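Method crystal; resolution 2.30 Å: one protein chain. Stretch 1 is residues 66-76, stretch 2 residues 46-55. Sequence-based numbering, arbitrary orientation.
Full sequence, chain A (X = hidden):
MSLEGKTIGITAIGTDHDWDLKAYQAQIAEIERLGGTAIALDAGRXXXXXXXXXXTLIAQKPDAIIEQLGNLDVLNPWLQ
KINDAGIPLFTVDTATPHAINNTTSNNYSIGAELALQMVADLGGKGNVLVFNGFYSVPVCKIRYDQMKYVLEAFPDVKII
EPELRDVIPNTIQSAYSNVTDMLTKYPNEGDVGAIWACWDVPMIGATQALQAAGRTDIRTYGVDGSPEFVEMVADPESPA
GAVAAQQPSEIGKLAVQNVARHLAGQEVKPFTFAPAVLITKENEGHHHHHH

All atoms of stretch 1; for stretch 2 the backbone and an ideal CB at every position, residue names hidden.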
# COMPACT_ATOMS: atom_id res chain seq x y z
N ILE A 66 -17.22 4.34 -2.10
CA ILE A 66 -15.97 3.59 -2.05
C ILE A 66 -14.86 4.42 -1.43
O ILE A 66 -14.52 5.49 -1.91
CB ILE A 66 -15.49 3.06 -3.43
CG1 ILE A 66 -16.64 2.48 -4.25
CG2 ILE A 66 -14.42 2.01 -3.22
CD1 ILE A 66 -16.21 2.00 -5.64
N GLU A 67 -14.29 3.91 -0.34
CA GLU A 67 -13.22 4.62 0.34
C GLU A 67 -11.88 3.97 -0.04
O GLU A 67 -11.75 2.76 -0.00
CB GLU A 67 -13.47 4.57 1.85
CG GLU A 67 -12.77 5.66 2.66
CD GLU A 67 -11.28 5.45 2.77
OE1 GLU A 67 -10.83 4.29 2.85
OE2 GLU A 67 -10.54 6.46 2.76
N GLN A 68 -10.88 4.78 -0.36
CA GLN A 68 -9.56 4.25 -0.71
C GLN A 68 -8.44 4.77 0.20
O GLN A 68 -8.19 5.97 0.26
CB GLN A 68 -9.25 4.55 -2.17
CG GLN A 68 -7.84 4.22 -2.60
CD GLN A 68 -7.65 4.42 -4.08
OE1 GLN A 68 -8.54 4.12 -4.88
NE2 GLN A 68 -6.48 4.93 -4.47
N LEU A 69 -7.79 3.85 0.91
CA LEU A 69 -6.62 4.11 1.78
C LEU A 69 -6.82 5.17 2.86
O LEU A 69 -7.94 5.55 3.17
CB LEU A 69 -5.37 4.39 0.94
CG LEU A 69 -4.77 3.16 0.26
CD1 LEU A 69 -4.02 3.55 -0.99
CD2 LEU A 69 -3.87 2.38 1.23
N GLY A 70 -5.72 5.63 3.45
CA GLY A 70 -5.79 6.61 4.51
C GLY A 70 -5.71 6.00 5.90
O GLY A 70 -5.66 4.78 6.05
N ASN A 71 -5.70 6.87 6.90
CA ASN A 71 -5.61 6.46 8.30
C ASN A 71 -6.97 6.08 8.85
O ASN A 71 -7.91 6.88 8.83
CB ASN A 71 -5.00 7.58 9.15
CG ASN A 71 -3.49 7.54 9.17
OD1 ASN A 71 -2.88 7.82 10.20
ND2 ASN A 71 -2.86 7.19 8.04
N LEU A 72 -7.05 4.84 9.35
CA LEU A 72 -8.30 4.25 9.85
C LEU A 72 -8.81 4.97 11.10
O LEU A 72 -10.01 5.25 11.20
CB LEU A 72 -8.09 2.76 10.18
CG LEU A 72 -9.15 1.70 9.85
CD1 LEU A 72 -9.24 0.67 10.98
CD2 LEU A 72 -10.54 2.27 9.55
N ASP A 73 -7.90 5.28 12.02
CA ASP A 73 -8.24 5.91 13.30
C ASP A 73 -8.91 7.26 13.12
O ASP A 73 -9.85 7.59 13.85
CB ASP A 73 -7.01 6.01 14.22
CG ASP A 73 -5.86 6.80 13.61
OD1 ASP A 73 -5.73 6.84 12.36
OD2 ASP A 73 -5.07 7.39 14.39
N VAL A 74 -8.45 8.02 12.13
CA VAL A 74 -9.04 9.31 11.78
C VAL A 74 -10.41 9.10 11.13
O VAL A 74 -11.39 9.79 11.46
CB VAL A 74 -8.11 10.13 10.83
CG1 VAL A 74 -8.65 11.55 10.65
CG2 VAL A 74 -6.68 10.18 11.37
N LEU A 75 -10.48 8.13 10.21
CA LEU A 75 -11.68 7.87 9.43
C LEU A 75 -12.84 7.25 10.20
O LEU A 75 -14.00 7.57 9.92
CB LEU A 75 -11.34 7.01 8.20
CG LEU A 75 -11.06 7.63 6.83
CD1 LEU A 75 -10.73 9.13 6.86
CD2 LEU A 75 -9.96 6.84 6.14
N ASN A 76 -12.53 6.38 11.16
CA ASN A 76 -13.55 5.59 11.90
C ASN A 76 -14.89 6.28 12.25
O ASN A 76 -15.95 5.76 11.86
CB ASN A 76 -12.95 4.91 13.14
CG ASN A 76 -12.34 3.56 12.83
OD1 ASN A 76 -12.86 2.79 12.02
ND2 ASN A 76 -11.21 3.26 13.48
N UNK A 46 -4.23 15.03 2.53
CA UNK A 46 -4.68 15.74 3.72
C UNK A 46 -5.85 14.99 4.32
O UNK A 46 -6.85 14.75 3.64
CB UNK A 46 -5.07 17.18 3.39
N UNK A 47 -5.71 14.61 5.59
CA UNK A 47 -6.75 13.86 6.31
C UNK A 47 -8.02 14.68 6.53
O UNK A 47 -9.14 14.15 6.41
CB UNK A 47 -6.21 13.39 7.66
N UNK A 48 -7.84 15.96 6.84
CA UNK A 48 -8.93 16.86 7.15
C UNK A 48 -9.77 17.16 5.91
O UNK A 48 -10.99 17.35 6.02
CB UNK A 48 -8.39 18.16 7.75
N UNK A 49 -9.12 17.19 4.75
CA UNK A 49 -9.80 17.31 3.46
C UNK A 49 -10.70 16.10 3.23
O UNK A 49 -11.88 16.26 2.90
CB UNK A 49 -8.79 17.45 2.32
N UNK A 50 -10.14 14.90 3.44
CA UNK A 50 -10.87 13.64 3.27
C UNK A 50 -12.15 13.60 4.11
O UNK A 50 -13.21 13.22 3.61
CB UNK A 50 -9.97 12.46 3.64
N UNK A 51 -12.00 13.98 5.38
CA UNK A 51 -13.11 14.15 6.32
C UNK A 51 -14.27 14.97 5.73
O UNK A 51 -15.41 14.50 5.70
CB UNK A 51 -12.60 14.82 7.60
N UNK A 52 -13.97 16.16 5.23
CA UNK A 52 -15.00 17.01 4.64
C UNK A 52 -15.49 16.46 3.30
O UNK A 52 -16.65 16.65 2.93
CB UNK A 52 -14.47 18.43 4.46
N UNK A 53 -14.61 15.77 2.57
CA UNK A 53 -15.00 15.09 1.34
C UNK A 53 -15.99 13.95 1.60
O UNK A 53 -16.89 13.71 0.79
CB UNK A 53 -13.76 14.55 0.63
N UNK A 54 -15.84 13.28 2.74
CA UNK A 54 -16.83 12.32 3.21
C UNK A 54 -18.17 13.01 3.54
O UNK A 54 -19.24 12.56 3.10
CB UNK A 54 -16.30 11.58 4.44
N UNK A 55 -18.09 14.12 4.29
CA UNK A 55 -19.26 14.94 4.67
C UNK A 55 -20.08 15.35 3.46
O UNK A 55 -21.30 15.23 3.47
CB UNK A 55 -18.81 16.19 5.43

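Position 46 has phi/psi of -103/123, outside helical values, while 47 to 55 are all helical, so it precedes the helix. Stretch 1 is out of reach, and a capping side chain (Asn, Asp, Ser or Thr) would suit. It is N46: its OD1 accepts from the backbone N of residue 49 at 2.7 Å, a capping bond.

At 47 CA-to-CB points toward stretch 1, and the ideal CB lies 4.3 Å from V74 CG1. The backbone N of N71 is a donor on this side. A short polar residue, or a small apolar one packing on V74, would fit. In D47, CB meets V74 CG1 at 4.3 Å, and a water bridges the stretches, donating to D47 OD2 (2.6 Å) and accepting from N71 N (2.9 Å).

Position 48 points away, leaving the choice wide, with polar types natural; it is Q48. Position 49 is out of reach of stretch 1, but N46 OD1 lies close to its CB, so a hydroxyl could donate to it; many other residues would also do. T49 supplies one, its OG1 donating to N46 OD1 at 2.7 Å.

Position 50 points toward stretch 1. The ideal CB is 4.7 Å from L75 CD1, and beyond it lies the carboxylate of E67, so a long side chain with a polar end is favoured: Gln, Lys or Arg. It is Q50. NE2 comes within 2.9 Å of E67 OE2, and OE1 sits 3.9 Å from L75 CD1. The backbone of G70 leaves room for this amide: an ideal CB there would be 3.0 Å from Q50 OE1, a clash.

Position 51 points sideways, its CA 7.2 Å from L75 CA. No stretch 1 atom lies within 5.5 Å of the ideal CB, but V74 and L75 offer an apolar border, so Val, Ile, Leu or Ala would be reasonable. V51 places CG2 4.4 Å from V74 CG1.

Positions 52 and 53 are out of reach and little constrained. S52 donates from OG to T49 O (2.8 Å); 53 is Q53.

Position 54 points toward stretch 1 again, one helical turn after 50. The CA of 54 is 9.0 Å from E67 CA, so a side chain must be long to arrive, and the methyls of L75 favour Ile, Leu or Met. I54 brings CD1 to 4.1 Å from L75 CD1.

Position 55 is out of reach; it is Q55.

Stretch 2 (46-55) NDQTQVSQIQ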
# COMPACT_ATOMS: atom_id res chain seq x y z
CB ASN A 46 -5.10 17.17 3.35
CG ASN A 46 -5.48 17.98 4.56
OD1 ASN A 46 -6.65 18.19 4.83
ND2 ASN A 46 -4.48 18.43 5.31
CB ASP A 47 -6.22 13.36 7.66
CG ASP A 47 -5.26 12.19 7.52
OD1 ASP A 47 -4.05 12.38 7.75
OD2 ASP A 47 -5.72 11.08 7.17
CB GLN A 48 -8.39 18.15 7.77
CG GLN A 48 -8.95 18.44 9.16
CD GLN A 48 -8.52 17.40 10.19
OE1 GLN A 48 -9.34 16.63 10.69
NE2 GLN A 48 -7.23 17.38 10.50
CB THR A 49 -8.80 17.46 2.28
OG1 THR A 49 -8.00 18.62 2.49
CG2 THR A 49 -9.54 17.60 0.94
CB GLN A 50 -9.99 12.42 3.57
CG GLN A 50 -10.76 11.09 3.48
CD GLN A 50 -9.92 9.93 2.99
OE1 GLN A 50 -8.84 9.68 3.50
NE2 GLN A 50 -10.44 9.21 1.99
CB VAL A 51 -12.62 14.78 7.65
CG1 VAL A 51 -13.79 15.15 8.55
CG2 VAL A 51 -11.68 13.83 8.37
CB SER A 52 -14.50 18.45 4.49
OG SER A 52 -13.47 18.53 3.52
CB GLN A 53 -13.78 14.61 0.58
CG GLN A 53 -13.23 15.67 -0.33
CD GLN A 53 -11.85 15.35 -0.83
OE1 GLN A 53 -11.20 14.43 -0.34
NE2 GLN A 53 -11.38 16.12 -1.80
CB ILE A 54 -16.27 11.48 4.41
CG1 ILE A 54 -15.19 10.51 3.92
CG2 ILE A 54 -17.39 10.72 5.11
CD1 ILE A 54 -14.33 9.91 5.03
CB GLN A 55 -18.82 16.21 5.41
CG GLN A 55 -18.20 15.99 6.78
CD GLN A 55 -17.65 17.26 7.39
OE1 GLN A 55 -17.32 18.22 6.70
NE2 GLN A 55 -17.53 17.27 8.71
O HOH W 1 -7.35 9.21 6.50
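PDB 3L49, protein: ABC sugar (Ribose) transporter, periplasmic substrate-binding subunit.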